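Local structure of oxalate--CoA ligase (Arabidopsis thaliana, 5IE2) at residues P18-L23 and L200-S205; E93-Y98 and E112-A117; Q184-S189 and E316-M321; T255-T258 and I263-I266; D427-T432 and K476-F481. The protein belongs to the ANL clan of AMP-binding enzymes, pairing a large N-terminal region with a small C-terminal domain and holding ATP in the model. All coordinates share one frame; numbering follows the deposited sequence. Where two conformers were deposited one is given.

Four of the five contacts lie in the large AMP-binding region and interaction 5 in the C-terminal domain. Interaction 1 lies at the end of a four-stranded sheet, reaching strands 21-25 and 205-207, while interactions 3 and 4 both reach the five-stranded sheet of strands 256-259 and 319-323; their centres are about 22 Å apart, on opposite sides of the chain's centre. Along the sequence, interaction 2 is nested within interaction 1, interaction 4 within interaction 3, and interactions 1 and 3 cross, interweaving the N-terminal region. Interaction 1 touches interaction 4 through D204 and T255. Interaction 5 comes last, its centre about 43 Å from that of interaction 1, yet L431 packs on Q265, where the two domains meet.

Interaction 1: residues P18-L23 and L200-S205; sequences PDRRAL and LTESDS
S205 OG has two polar partners: it accepts a hydrogen bond from water 1 at 2.7 Å and is also bonded to the backbone carbonyl of Y252. The same water accepts from R21 NH2 at 3.2 Å, and so relays the arginine to the serine. R21 reaches this point with CG opposite its backbone N (chi1 -172°) and a bend at chi3, which lays the edge of its guanidinium toward S205; the neighbouring NH1 is bonded to S24 and T233. These links run across a mixed four-stranded sheet in which strand 231-234 separates strands 21-25 and 205-207. The first of those strands carries a classic beta bulge, with A22 and L23 both facing L31. Beyond the sheet end, R20 reaches to the type I turn T201-D204. Its guanidinium lies with one face over the E202 carbonyl, NH2 standing 3.1 Å from E202 O at an angle too poor for a hydrogen bond, and R20 CD rests 3.6 Å from E202 CB. The E202 chain bends at chi2 and leads its carboxylate away, leaving R20 NH1 5.3 Å from E202 OE2, so any attraction is probably long-range. Inside the turn, T201 N donates to the anti lone pair of D204 OD2 at 2.9 Å, and that oxygen is also salt-bridged to R283.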
# COMPACT_ATOMS: atom_id res chain seq x y z
N PRO A 18 -16.72 21.08 7.77
CA PRO A 18 -16.43 21.78 6.51
C PRO A 18 -15.18 22.65 6.53
O PRO A 18 -14.56 22.77 5.47
CB PRO A 18 -17.70 22.69 6.29
CG PRO A 18 -18.27 22.89 7.73
CD PRO A 18 -18.00 21.49 8.38
N ASP A 19 -14.86 23.25 7.67
CA ASP A 19 -13.75 24.22 7.67
C ASP A 19 -12.46 23.58 8.28
O ASP A 19 -11.47 24.26 8.53
CB ASP A 19 -14.19 25.52 8.42
CG ASP A 19 -13.88 26.86 7.64
OD1 ASP A 19 -13.46 26.84 6.45
OD2 ASP A 19 -14.04 27.96 8.25
N ARG A 20 -12.46 22.26 8.51
CA ARG A 20 -11.21 21.61 8.95
C ARG A 20 -10.35 21.37 7.72
O ARG A 20 -10.88 21.12 6.62
CB ARG A 20 -11.50 20.28 9.65
CG ARG A 20 -12.34 20.47 10.92
CD ARG A 20 -12.02 19.36 11.90
NE ARG A 20 -10.58 19.31 12.08
CZ ARG A 20 -9.93 19.67 13.18
NH1 ARG A 20 -10.62 20.06 14.24
NH2 ARG A 20 -8.57 19.60 13.21
N ARG A 21 -9.03 21.37 7.91
CA ARG A 21 -8.14 21.09 6.81
C ARG A 21 -8.32 19.62 6.33
O ARG A 21 -8.43 18.70 7.16
CB ARG A 21 -6.68 21.33 7.25
CG ARG A 21 -5.66 21.25 6.10
CD ARG A 21 -4.32 21.90 6.53
NE ARG A 21 -3.74 21.14 7.62
CZ ARG A 21 -2.93 20.08 7.43
NH1 ARG A 21 -2.63 19.65 6.20
NH2 ARG A 21 -2.43 19.47 8.49
N ALA A 22 -8.32 19.45 5.00
CA ALA A 22 -8.39 18.14 4.38
C ALA A 22 -7.08 17.76 3.68
O ALA A 22 -6.58 16.66 3.87
CB ALA A 22 -9.56 18.09 3.37
N LEU A 23 -6.56 18.65 2.83
CA LEU A 23 -5.48 18.29 1.90
C LEU A 23 -4.57 19.49 1.67
O LEU A 23 -5.03 20.57 1.25
CB LEU A 23 -6.08 17.83 0.55
CG LEU A 23 -5.07 17.31 -0.49
CD1 LEU A 23 -4.48 16.04 0.02
CD2 LEU A 23 -5.83 16.98 -1.81
N LEU A 200 -8.76 6.98 14.09
CA LEU A 200 -8.51 8.24 13.38
C LEU A 200 -9.67 9.18 13.66
O LEU A 200 -10.84 8.74 13.62
CB LEU A 200 -8.39 8.02 11.86
CG LEU A 200 -7.18 7.12 11.44
CD1 LEU A 200 -7.21 6.99 9.89
CD2 LEU A 200 -5.83 7.68 11.91
N THR A 201 -9.36 10.44 13.93
CA THR A 201 -10.41 11.45 14.10
C THR A 201 -10.02 12.71 13.36
O THR A 201 -8.97 12.79 12.74
CB THR A 201 -10.65 11.81 15.58
OG1 THR A 201 -9.54 12.56 16.07
CG2 THR A 201 -10.87 10.55 16.42
N GLU A 202 -10.88 13.73 13.47
CA GLU A 202 -10.64 14.92 12.67
C GLU A 202 -9.41 15.70 13.14
O GLU A 202 -8.96 16.62 12.44
CB GLU A 202 -11.88 15.83 12.68
CG GLU A 202 -12.18 16.42 14.09
CD GLU A 202 -13.04 15.52 15.01
OE1 GLU A 202 -13.20 14.29 14.78
OE2 GLU A 202 -13.57 16.06 16.02
N SER A 203 -8.85 15.40 14.32
CA SER A 203 -7.63 16.10 14.72
C SER A 203 -6.34 15.43 14.20
O SER A 203 -5.24 15.95 14.42
CB SER A 203 -7.55 16.23 16.25
OG SER A 203 -7.49 14.95 16.85
N ASP A 204 -6.47 14.31 13.50
CA ASP A 204 -5.25 13.67 12.99
C ASP A 204 -4.74 14.31 11.69
O ASP A 204 -5.45 15.04 10.99
CB ASP A 204 -5.49 12.15 12.75
CG ASP A 204 -5.50 11.37 14.09
OD1 ASP A 204 -4.51 11.51 14.83
OD2 ASP A 204 -6.54 10.73 14.44
N SER A 205 -3.48 14.02 11.39
CA SER A 205 -2.81 14.65 10.29
C SER A 205 -1.65 13.76 9.88
O SER A 205 -0.97 13.22 10.76
CB SER A 205 -2.28 16.03 10.73
OG SER A 205 -1.34 16.51 9.79
O HOH W 1 -1.34 16.75 7.12

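Interaction 2: residues E93-Y98 and E112-A117; sequences EEFEFY and EGNAPA
With chi1 at -86°, F95 swings its ring off helix 92-101 toward the start of helix 115-123, where N114 holds CG opposite its own backbone N (chi1 -177°), which places the amide where OD1 can reach A117 N. The ring receives the methyl of A117 squarely: CB stands 3.5 Å from the ring centroid and 5° off the normal, a CH-pi contact over the middle of the face. P116 adds its CB at 3.9 Å from F95 CD2. N114 is the N-cap of the second helix. Its OD1 accepts from A117 N at 2.9 Å, and the same oxygen lies 3.5 Å from F95 CE2. The amide plane is nearly perpendicular to the ring. Around this centre, N114 ND2 is bonded to A88 O, and Y90 meets F95 edge-to-face while A120 packs on it from the next turn. Helix joins helix here through dispersion and CH-pi contact: no hydrogen bond crosses between the segments, and the cap satisfies the A117 N-H within its own segment, so the ring packs on the A117 methyl and P116 and also touches a cap whose polar atoms are already bonded to each other.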
# COMPACT_ATOMS: atom_id res chain seq x y z
N GLU A 93 4.87 0.94 -23.89
CA GLU A 93 4.36 -0.42 -24.11
C GLU A 93 3.55 -0.92 -22.91
O GLU A 93 2.48 -1.59 -23.06
CB GLU A 93 5.52 -1.41 -24.40
CG GLU A 93 6.54 -0.93 -25.50
CD GLU A 93 7.34 0.35 -25.14
OE1 GLU A 93 7.68 0.53 -23.97
OE2 GLU A 93 7.61 1.18 -26.03
N GLU A 94 4.07 -0.62 -21.72
CA GLU A 94 3.37 -0.97 -20.48
C GLU A 94 2.05 -0.22 -20.39
O GLU A 94 1.00 -0.81 -20.10
CB GLU A 94 4.24 -0.68 -19.27
CG GLU A 94 5.49 -1.59 -19.23
CD GLU A 94 6.47 -1.22 -18.12
OE1 GLU A 94 6.86 -0.05 -17.99
OE2 GLU A 94 6.82 -2.12 -17.34
N PHE A 95 2.10 1.08 -20.65
CA PHE A 95 0.85 1.86 -20.64
C PHE A 95 -0.16 1.32 -21.64
O PHE A 95 -1.36 1.27 -21.33
CB PHE A 95 1.11 3.32 -20.95
CG PHE A 95 1.47 4.15 -19.73
CD1 PHE A 95 0.59 4.30 -18.67
CD2 PHE A 95 2.70 4.84 -19.70
CE1 PHE A 95 0.91 5.12 -17.55
CE2 PHE A 95 3.02 5.66 -18.61
CZ PHE A 95 2.14 5.78 -17.52
N GLU A 96 0.28 0.93 -22.82
CA GLU A 96 -0.66 0.41 -23.81
C GLU A 96 -1.31 -0.85 -23.27
O GLU A 96 -2.55 -1.03 -23.37
CB GLU A 96 0.03 0.15 -25.15
CG GLU A 96 -0.89 -0.58 -26.11
CD GLU A 96 -0.31 -0.82 -27.51
OE1 GLU A 96 0.72 -0.19 -27.86
OE2 GLU A 96 -0.90 -1.64 -28.24
N PHE A 97 -0.49 -1.71 -22.65
CA PHE A 97 -1.06 -2.91 -22.06
C PHE A 97 -2.09 -2.62 -20.95
O PHE A 97 -3.16 -3.22 -20.94
CB PHE A 97 0.03 -3.82 -21.47
CG PHE A 97 -0.54 -5.04 -20.77
CD1 PHE A 97 -0.87 -6.17 -21.51
CD2 PHE A 97 -0.79 -5.03 -19.41
CE1 PHE A 97 -1.41 -7.29 -20.89
CE2 PHE A 97 -1.37 -6.14 -18.78
CZ PHE A 97 -1.66 -7.28 -19.53
N TYR A 98 -1.76 -1.73 -20.00
CA TYR A 98 -2.64 -1.52 -18.87
C TYR A 98 -3.88 -0.72 -19.26
O TYR A 98 -4.96 -0.91 -18.69
CB TYR A 98 -1.88 -0.82 -17.72
CG TYR A 98 -0.92 -1.80 -17.05
CD1 TYR A 98 -1.41 -2.93 -16.41
CD2 TYR A 98 0.47 -1.61 -17.08
CE1 TYR A 98 -0.57 -3.86 -15.83
CE2 TYR A 98 1.34 -2.54 -16.50
CZ TYR A 98 0.80 -3.66 -15.86
OH TYR A 98 1.61 -4.63 -15.27
N GLU A 112 1.30 19.15 -17.25
CA GLU A 112 2.66 18.88 -17.81
C GLU A 112 2.63 17.60 -18.66
O GLU A 112 3.38 17.41 -19.65
CB GLU A 112 3.71 18.74 -16.71
CG GLU A 112 4.00 19.96 -15.87
CD GLU A 112 3.02 20.19 -14.69
OE1 GLU A 112 2.06 19.41 -14.49
OE2 GLU A 112 3.25 21.15 -13.92
N GLY A 113 1.73 16.70 -18.31
CA GLY A 113 1.55 15.51 -19.13
C GLY A 113 2.46 14.33 -18.77
O GLY A 113 3.20 14.35 -17.79
N ASN A 114 2.35 13.29 -19.57
CA ASN A 114 3.14 12.07 -19.44
C ASN A 114 3.30 11.50 -20.83
O ASN A 114 2.35 10.97 -21.44
CB ASN A 114 2.47 11.08 -18.48
CG ASN A 114 3.32 9.83 -18.26
OD1 ASN A 114 3.60 9.10 -19.20
ND2 ASN A 114 3.73 9.59 -17.04
N ALA A 115 4.50 11.64 -21.41
CA ALA A 115 4.65 11.34 -22.82
C ALA A 115 4.39 9.87 -23.17
O ALA A 115 3.68 9.59 -24.14
CB ALA A 115 6.05 11.82 -23.32
N PRO A 116 4.93 8.92 -22.38
CA PRO A 116 4.63 7.52 -22.70
C PRO A 116 3.13 7.20 -22.57
O PRO A 116 2.60 6.46 -23.42
CB PRO A 116 5.45 6.72 -21.66
CG PRO A 116 6.58 7.64 -21.32
CD PRO A 116 5.94 9.03 -21.31
N ALA A 117 2.45 7.75 -21.55
CA ALA A 117 1.04 7.41 -21.39
C ALA A 117 0.26 8.04 -22.53
O ALA A 117 -0.63 7.41 -23.10
CB ALA A 117 0.49 7.88 -20.02

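Interaction 3: residues Q184-S189 and E316-M321; sequences QLNLAS and EATHLM. With ACY (acetic acid), chain E.
T318 meets helix 184-198 with both branches of its side chain. OG1 approaches N186 CB at 3.3 Å, and CG2 lies against L187 CD2 at 3.8 Å and against N186 O at 3.7 Å; in each pairing the side chains cross at about a right angle. The split follows from the torsion: CG2 stands opposite the backbone N while OG1 (chi1 -48°) lies beside it. The hydroxyl's polar partner is N369 O, and N186 ND2 is bonded to the adjacent P368 O, so one loop holds a residue from each side of the contact. T318 itself has a left-handed backbone conformation (51/50°) in the connection between antiparallel strands 308-314 and 319-323. That connection includes the end of the sequence YAMTE (Y312-E316), which resembles a core motif (YGxTE) of the ANL superfamily, and the side chain of T318 lies about 10 Å from the bound ATP. Further out, the T318 carbonyl is bonded to S190 OG of the same helix. Within that helix, S189 N and OG both bond L185 O, each at 2.9 Å and from opposite faces of the carbonyl. Next to T318, H319 donates through ND1 to OXT of a bound acetic acid at 2.7 Å; this group probably came from the crystallisation liquor and is also bonded to S289. H216 stacks on the imidazole, whose NE2 is bonded to R286.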
# COMPACT_ATOMS: atom_id res chain seq x y z
N GLN A 184 -17.35 0.67 -4.55
CA GLN A 184 -17.61 1.71 -3.55
C GLN A 184 -17.68 1.07 -2.19
O GLN A 184 -17.18 1.59 -1.18
CB GLN A 184 -18.95 2.43 -3.85
CG GLN A 184 -18.84 3.51 -4.93
CD GLN A 184 -18.47 4.88 -4.36
OE1 GLN A 184 -18.16 5.03 -3.20
NE2 GLN A 184 -18.53 5.90 -5.21
N LEU A 185 -18.34 -0.08 -2.16
CA LEU A 185 -18.50 -0.78 -0.89
C LEU A 185 -17.17 -1.29 -0.36
O LEU A 185 -16.87 -1.15 0.84
CB LEU A 185 -19.51 -1.93 -1.05
CG LEU A 185 -19.68 -2.91 0.15
CD1 LEU A 185 -20.12 -2.18 1.42
CD2 LEU A 185 -20.69 -4.07 -0.21
N ASN A 186 -16.35 -1.89 -1.24
CA ASN A 186 -15.02 -2.31 -0.83
C ASN A 186 -14.27 -1.12 -0.15
O ASN A 186 -13.68 -1.25 0.97
CB ASN A 186 -14.19 -2.78 -2.04
CG ASN A 186 -14.60 -4.15 -2.61
OD1 ASN A 186 -14.41 -4.39 -3.80
ND2 ASN A 186 -15.16 -5.06 -1.78
N LEU A 187 -14.27 0.03 -0.82
CA LEU A 187 -13.52 1.20 -0.33
C LEU A 187 -14.07 1.70 1.01
O LEU A 187 -13.32 1.98 1.94
CB LEU A 187 -13.56 2.35 -1.36
CG LEU A 187 -12.86 2.04 -2.71
CD1 LEU A 187 -13.01 3.27 -3.62
CD2 LEU A 187 -11.40 1.81 -2.55
N ALA A 188 -15.40 1.86 1.08
CA ALA A 188 -16.03 2.31 2.33
C ALA A 188 -15.74 1.37 3.50
O ALA A 188 -15.41 1.80 4.59
CB ALA A 188 -17.55 2.42 2.13
N SER A 189 -15.81 0.06 3.26
CA SER A 189 -15.48 -0.91 4.28
C SER A 189 -14.05 -0.76 4.76
O SER A 189 -13.81 -0.76 5.97
CB SER A 189 -15.70 -2.35 3.73
OG SER A 189 -17.07 -2.49 3.36
N GLU A 316 -6.26 -7.35 -2.96
CA GLU A 316 -7.56 -8.04 -3.04
C GLU A 316 -8.49 -7.82 -1.83
O GLU A 316 -9.71 -8.08 -1.91
CB GLU A 316 -7.35 -9.55 -3.19
CG GLU A 316 -6.79 -10.01 -4.51
CD GLU A 316 -5.24 -10.12 -4.46
OE1 GLU A 316 -4.60 -9.32 -3.74
OE2 GLU A 316 -4.70 -11.03 -5.14
N ALA A 317 -7.91 -7.37 -0.73
CA ALA A 317 -8.66 -7.06 0.50
C ALA A 317 -8.93 -5.54 0.59
O ALA A 317 -9.27 -5.05 1.65
CB ALA A 317 -7.81 -7.53 1.75
N THR A 318 -8.71 -4.81 -0.51
CA THR A 318 -8.77 -3.32 -0.46
C THR A 318 -7.84 -2.85 0.72
O THR A 318 -8.22 -2.05 1.57
CB THR A 318 -10.24 -2.78 -0.32
OG1 THR A 318 -11.01 -3.47 -1.30
CG2 THR A 318 -10.34 -1.26 -0.65
N HIS A 319 -6.63 -3.39 0.71
CA HIS A 319 -5.60 -3.10 1.73
C HIS A 319 -5.87 -3.90 3.04
O HIS A 319 -5.69 -5.12 3.07
CB HIS A 319 -5.48 -1.55 1.98
CG HIS A 319 -4.25 -1.17 2.77
ND1 HIS A 319 -2.98 -1.60 2.44
CD2 HIS A 319 -4.12 -0.43 3.91
CE1 HIS A 319 -2.12 -1.14 3.35
NE2 HIS A 319 -2.78 -0.43 4.25
N LEU A 320 -6.28 -3.23 4.13
CA LEU A 320 -6.15 -3.80 5.47
C LEU A 320 -6.89 -5.16 5.69
O LEU A 320 -8.12 -5.27 5.41
CB LEU A 320 -6.69 -2.77 6.48
CG LEU A 320 -6.68 -3.24 7.95
CD1 LEU A 320 -5.27 -3.38 8.42
CD2 LEU A 320 -7.45 -2.19 8.79
N MET A 321 -6.16 -6.13 6.22
CA MET A 321 -6.74 -7.36 6.74
C MET A 321 -6.60 -7.42 8.28
O MET A 321 -7.60 -7.59 9.01
CB MET A 321 -6.07 -8.59 6.10
CG MET A 321 -6.48 -8.71 4.60
SD MET A 321 -5.61 -10.10 3.82
CE MET A 321 -3.95 -9.37 3.61
C ACY E . -0.74 -3.59 0.96
O ACY E . -0.10 -2.90 1.84
OXT ACY E . -1.99 -3.54 0.78
CH3 ACY E . 0.04 -4.56 0.11

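Interaction 4: residues T255-T258 and I263-I266; sequences TWYT and IHQI
Y257 and H264 carry nearly the whole of this buried contact. The tyrosine occupies a crowded position about its first torsion, with CG between the backbone N and the carbonyl carbon (chi1 76°), and this sends the ring from strand 256-259 toward helix 261-273. H264 comes the other way, the two side chains running alongside and pointing oppositely; the histidine side chain is about 10 Å from the bound ATP. H264 ND1 donates to Y257 OH at 3.0 Å; the hydroxyl oxygen lies in the imidazole plane, although the bond is bent, at 137° about the hydrogen. The close approach continues beside it, where H264 CE1 comes within 3.2 Å of Y257 CE1. The ring centroids are 5.2 Å apart with planes at 54°, an oblique meeting of the two rings. The other ring nitrogen, H264 NE2, is bonded to R286 O, so the imidazole is held at two of its corners, which probably limits its rotation. F245 meets the tyrosine edge-to-face, and L300 and I285 touch both rings. T258, whose side chain leaves from the far side of the strand, bonds there to H216 NE2 and R286 NH1. Strand 256-259 is the edge of a five-stranded mixed sheet and pairs parallel with strand 284-287, which supplies R286 as the backbone partner of Y257 and the acceptor for H264. The tyrosine-histidine bond thus ties strand to helix within a classic beta-alpha-beta unit: strand 256-259, helix 261-273, strand 284-287.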
# COMPACT_ATOMS: atom_id res chain seq x y z
N THR A 255 0.29 13.65 13.20
CA THR A 255 0.07 12.84 14.39
C THR A 255 0.40 11.38 14.13
O THR A 255 0.39 10.57 15.08
CB THR A 255 -1.39 12.91 14.88
OG1 THR A 255 -2.25 12.50 13.82
CG2 THR A 255 -1.78 14.37 15.31
N TRP A 256 0.64 11.03 12.87
CA TRP A 256 1.00 9.62 12.56
C TRP A 256 1.57 9.59 11.14
O TRP A 256 1.40 10.57 10.38
CB TRP A 256 -0.26 8.71 12.68
CG TRP A 256 -1.29 8.98 11.64
CD1 TRP A 256 -2.10 10.10 11.55
CD2 TRP A 256 -1.63 8.14 10.52
NE1 TRP A 256 -2.93 9.99 10.46
CE2 TRP A 256 -2.70 8.78 9.83
CE3 TRP A 256 -1.18 6.87 10.08
CZ2 TRP A 256 -3.33 8.20 8.68
CZ3 TRP A 256 -1.81 6.28 8.94
CH2 TRP A 256 -2.85 6.97 8.23
N TYR A 257 2.16 8.44 10.73
CA TYR A 257 2.38 8.18 9.32
C TYR A 257 2.40 6.65 9.11
O TYR A 257 2.50 5.88 10.09
CB TYR A 257 3.69 8.83 8.74
CG TYR A 257 5.00 8.15 9.10
CD1 TYR A 257 5.63 7.27 8.20
CD2 TYR A 257 5.62 8.40 10.32
CE1 TYR A 257 6.84 6.65 8.52
CE2 TYR A 257 6.81 7.80 10.65
CZ TYR A 257 7.44 6.92 9.73
OH TYR A 257 8.62 6.31 10.06
N THR A 258 2.28 6.26 7.86
CA THR A 258 2.35 4.85 7.51
C THR A 258 3.34 4.69 6.37
O THR A 258 3.42 5.57 5.45
CB THR A 258 0.94 4.31 7.12
OG1 THR A 258 1.02 2.90 6.87
CG2 THR A 258 0.39 5.01 5.85
N ILE A 263 10.99 2.03 3.34
CA ILE A 263 10.93 3.47 3.57
C ILE A 263 11.25 3.81 5.03
O ILE A 263 12.01 4.77 5.30
CB ILE A 263 9.54 4.03 3.15
CG1 ILE A 263 9.36 3.95 1.64
CG2 ILE A 263 9.34 5.47 3.66
CD1 ILE A 263 10.37 4.83 0.83
N HIS A 264 10.71 3.04 5.98
CA HIS A 264 11.10 3.23 7.38
C HIS A 264 12.65 3.14 7.54
O HIS A 264 13.24 3.90 8.30
CB HIS A 264 10.46 2.19 8.31
CG HIS A 264 8.99 2.39 8.50
ND1 HIS A 264 8.47 3.58 8.94
CD2 HIS A 264 7.94 1.56 8.29
CE1 HIS A 264 7.15 3.47 9.04
NE2 HIS A 264 6.80 2.25 8.65
N GLN A 265 13.28 2.21 6.83
CA GLN A 265 14.77 2.09 6.92
C GLN A 265 15.46 3.34 6.38
O GLN A 265 16.47 3.79 6.97
CB GLN A 265 15.26 0.85 6.16
CG GLN A 265 14.95 -0.46 6.93
CD GLN A 265 15.14 -1.68 6.06
OE1 GLN A 265 14.37 -1.91 5.10
NE2 GLN A 265 16.17 -2.50 6.37
N ILE A 266 14.96 3.88 5.28
CA ILE A 266 15.53 5.15 4.78
C ILE A 266 15.38 6.32 5.79
O ILE A 266 16.32 7.13 5.98
CB ILE A 266 14.89 5.53 3.42
CG1 ILE A 266 15.32 4.48 2.40
CG2 ILE A 266 15.29 6.97 2.98
CD1 ILE A 266 14.66 4.57 1.06

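Interaction 5: residues D427-T432 and K476-F481; sequences DAVLLT and KNLAAF
V429, on helix 423-430 of the C-terminal domain of this AMP-binding enzyme, packs against the chain as it leaves helix 467-477. The close part is aliphatic. The methyl ends of V429 and L478 meet head-on, V429 CG2 lying 3.9 Å from L478 CD2, while V429 CG1 is 4.1 Å from L478 CD1. The isopropyl group is presented by a torsion that sets CG1 opposite the backbone N (chi1 163°) and leaves CG2 beside it, so CG2 meets L478 while CG1 is shared between L478 and N477. N477 is the solvent side and offers only CB at close range, 3.9 Å from V429 CG1. Its side chain crosses the valine at a slant; the amide turns to its own helix, where ND2 is bonded to F473 O. F473 also packs on V429 and T432, and L430 touches I470 and C474, which carry the helix-to-helix packing inward from this surface contact. No hydrogen bond links the two segments. The valine carbonyl is nonetheless well occupied within its own segment. T432 N reaches V429 O at 3.0 Å, and T432 OG1 donates to that same oxygen on a lone pair in the carbonyl plane at 2.8 Å.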
# COMPACT_ATOMS: atom_id res chain seq x y z
N ASP A 427 15.48 -13.12 7.14
CA ASP A 427 15.69 -11.67 6.89
C ASP A 427 15.81 -10.89 8.19
O ASP A 427 16.64 -9.94 8.33
CB ASP A 427 14.51 -11.00 6.15
CG ASP A 427 14.38 -11.41 4.69
OD1 ASP A 427 15.25 -12.11 4.17
OD2 ASP A 427 13.37 -10.99 4.04
N ALA A 428 14.90 -11.23 9.11
CA ALA A 428 14.88 -10.54 10.39
C ALA A 428 16.22 -10.75 11.10
O ALA A 428 16.75 -9.84 11.74
CB ALA A 428 13.72 -11.03 11.26
N VAL A 429 16.76 -11.95 10.99
CA VAL A 429 18.09 -12.15 11.63
C VAL A 429 19.19 -11.34 10.91
O VAL A 429 20.05 -10.73 11.56
CB VAL A 429 18.47 -13.66 11.69
CG1 VAL A 429 19.99 -13.87 11.94
CG2 VAL A 429 17.61 -14.42 12.77
N LEU A 430 19.19 -11.34 9.59
CA LEU A 430 20.25 -10.62 8.84
C LEU A 430 20.30 -9.17 9.23
O LEU A 430 21.38 -8.58 9.38
CB LEU A 430 20.00 -10.71 7.35
CG LEU A 430 20.15 -12.14 6.84
CD1 LEU A 430 19.70 -12.22 5.36
CD2 LEU A 430 21.61 -12.56 7.06
N LEU A 431 19.12 -8.56 9.36
CA LEU A 431 19.09 -7.14 9.71
C LEU A 431 19.63 -6.81 11.12
O LEU A 431 19.83 -5.62 11.43
CB LEU A 431 17.65 -6.60 9.60
CG LEU A 431 17.12 -6.53 8.17
CD1 LEU A 431 15.69 -5.93 8.13
CD2 LEU A 431 18.05 -5.72 7.27
N THR A 432 19.80 -7.81 11.98
CA THR A 432 20.36 -7.54 13.31
C THR A 432 21.89 -7.56 13.30
O THR A 432 22.50 -7.23 14.32
CB THR A 432 19.88 -8.52 14.41
OG1 THR A 432 20.42 -9.83 14.19
CG2 THR A 432 18.36 -8.64 14.42
N LYS A 476 24.84 -18.39 14.80
CA LYS A 476 24.61 -18.18 16.23
C LYS A 476 23.14 -17.86 16.59
O LYS A 476 22.76 -17.88 17.75
CB LYS A 476 25.58 -17.12 16.75
CG LYS A 476 26.91 -17.80 17.16
CD LYS A 476 28.10 -16.84 17.36
CE LYS A 476 29.35 -17.60 17.88
NZ LYS A 476 29.08 -18.47 19.08
N ASN A 477 22.30 -17.66 15.59
CA ASN A 477 20.96 -17.12 15.79
C ASN A 477 19.89 -17.92 15.08
O ASN A 477 18.73 -17.55 15.15
CB ASN A 477 20.90 -15.68 15.30
CG ASN A 477 21.69 -14.74 16.21
OD1 ASN A 477 21.24 -14.43 17.31
ND2 ASN A 477 22.90 -14.35 15.79
N LEU A 478 20.26 -19.02 14.43
CA LEU A 478 19.27 -19.84 13.67
C LEU A 478 19.67 -21.30 13.78
O LEU A 478 20.85 -21.58 13.88
CB LEU A 478 19.25 -19.41 12.19
CG LEU A 478 18.70 -18.04 11.84
CD1 LEU A 478 19.11 -17.64 10.47
CD2 LEU A 478 17.16 -18.14 11.88
N ALA A 479 18.71 -22.23 13.78
CA ALA A 479 19.00 -23.66 13.61
C ALA A 479 19.85 -23.83 12.35
O ALA A 479 19.58 -23.14 11.36
CB ALA A 479 17.68 -24.48 13.50
N ALA A 480 20.79 -24.78 12.34
CA ALA A 480 21.81 -24.83 11.28
C ALA A 480 21.15 -24.95 9.89
O ALA A 480 21.61 -24.33 8.95
CB ALA A 480 22.78 -25.96 11.52
N PHE A 481 20.04 -25.69 9.78
CA PHE A 481 19.46 -25.93 8.45
C PHE A 481 18.92 -24.65 7.81
O PHE A 481 18.74 -24.60 6.59
CB PHE A 481 18.36 -27.01 8.48
CG PHE A 481 17.02 -26.54 8.97
CD1 PHE A 481 16.05 -26.10 8.08
CD2 PHE A 481 16.71 -26.60 10.32
CE1 PHE A 481 14.77 -25.67 8.52
CE2 PHE A 481 15.43 -26.20 10.78
CZ PHE A 481 14.45 -25.73 9.86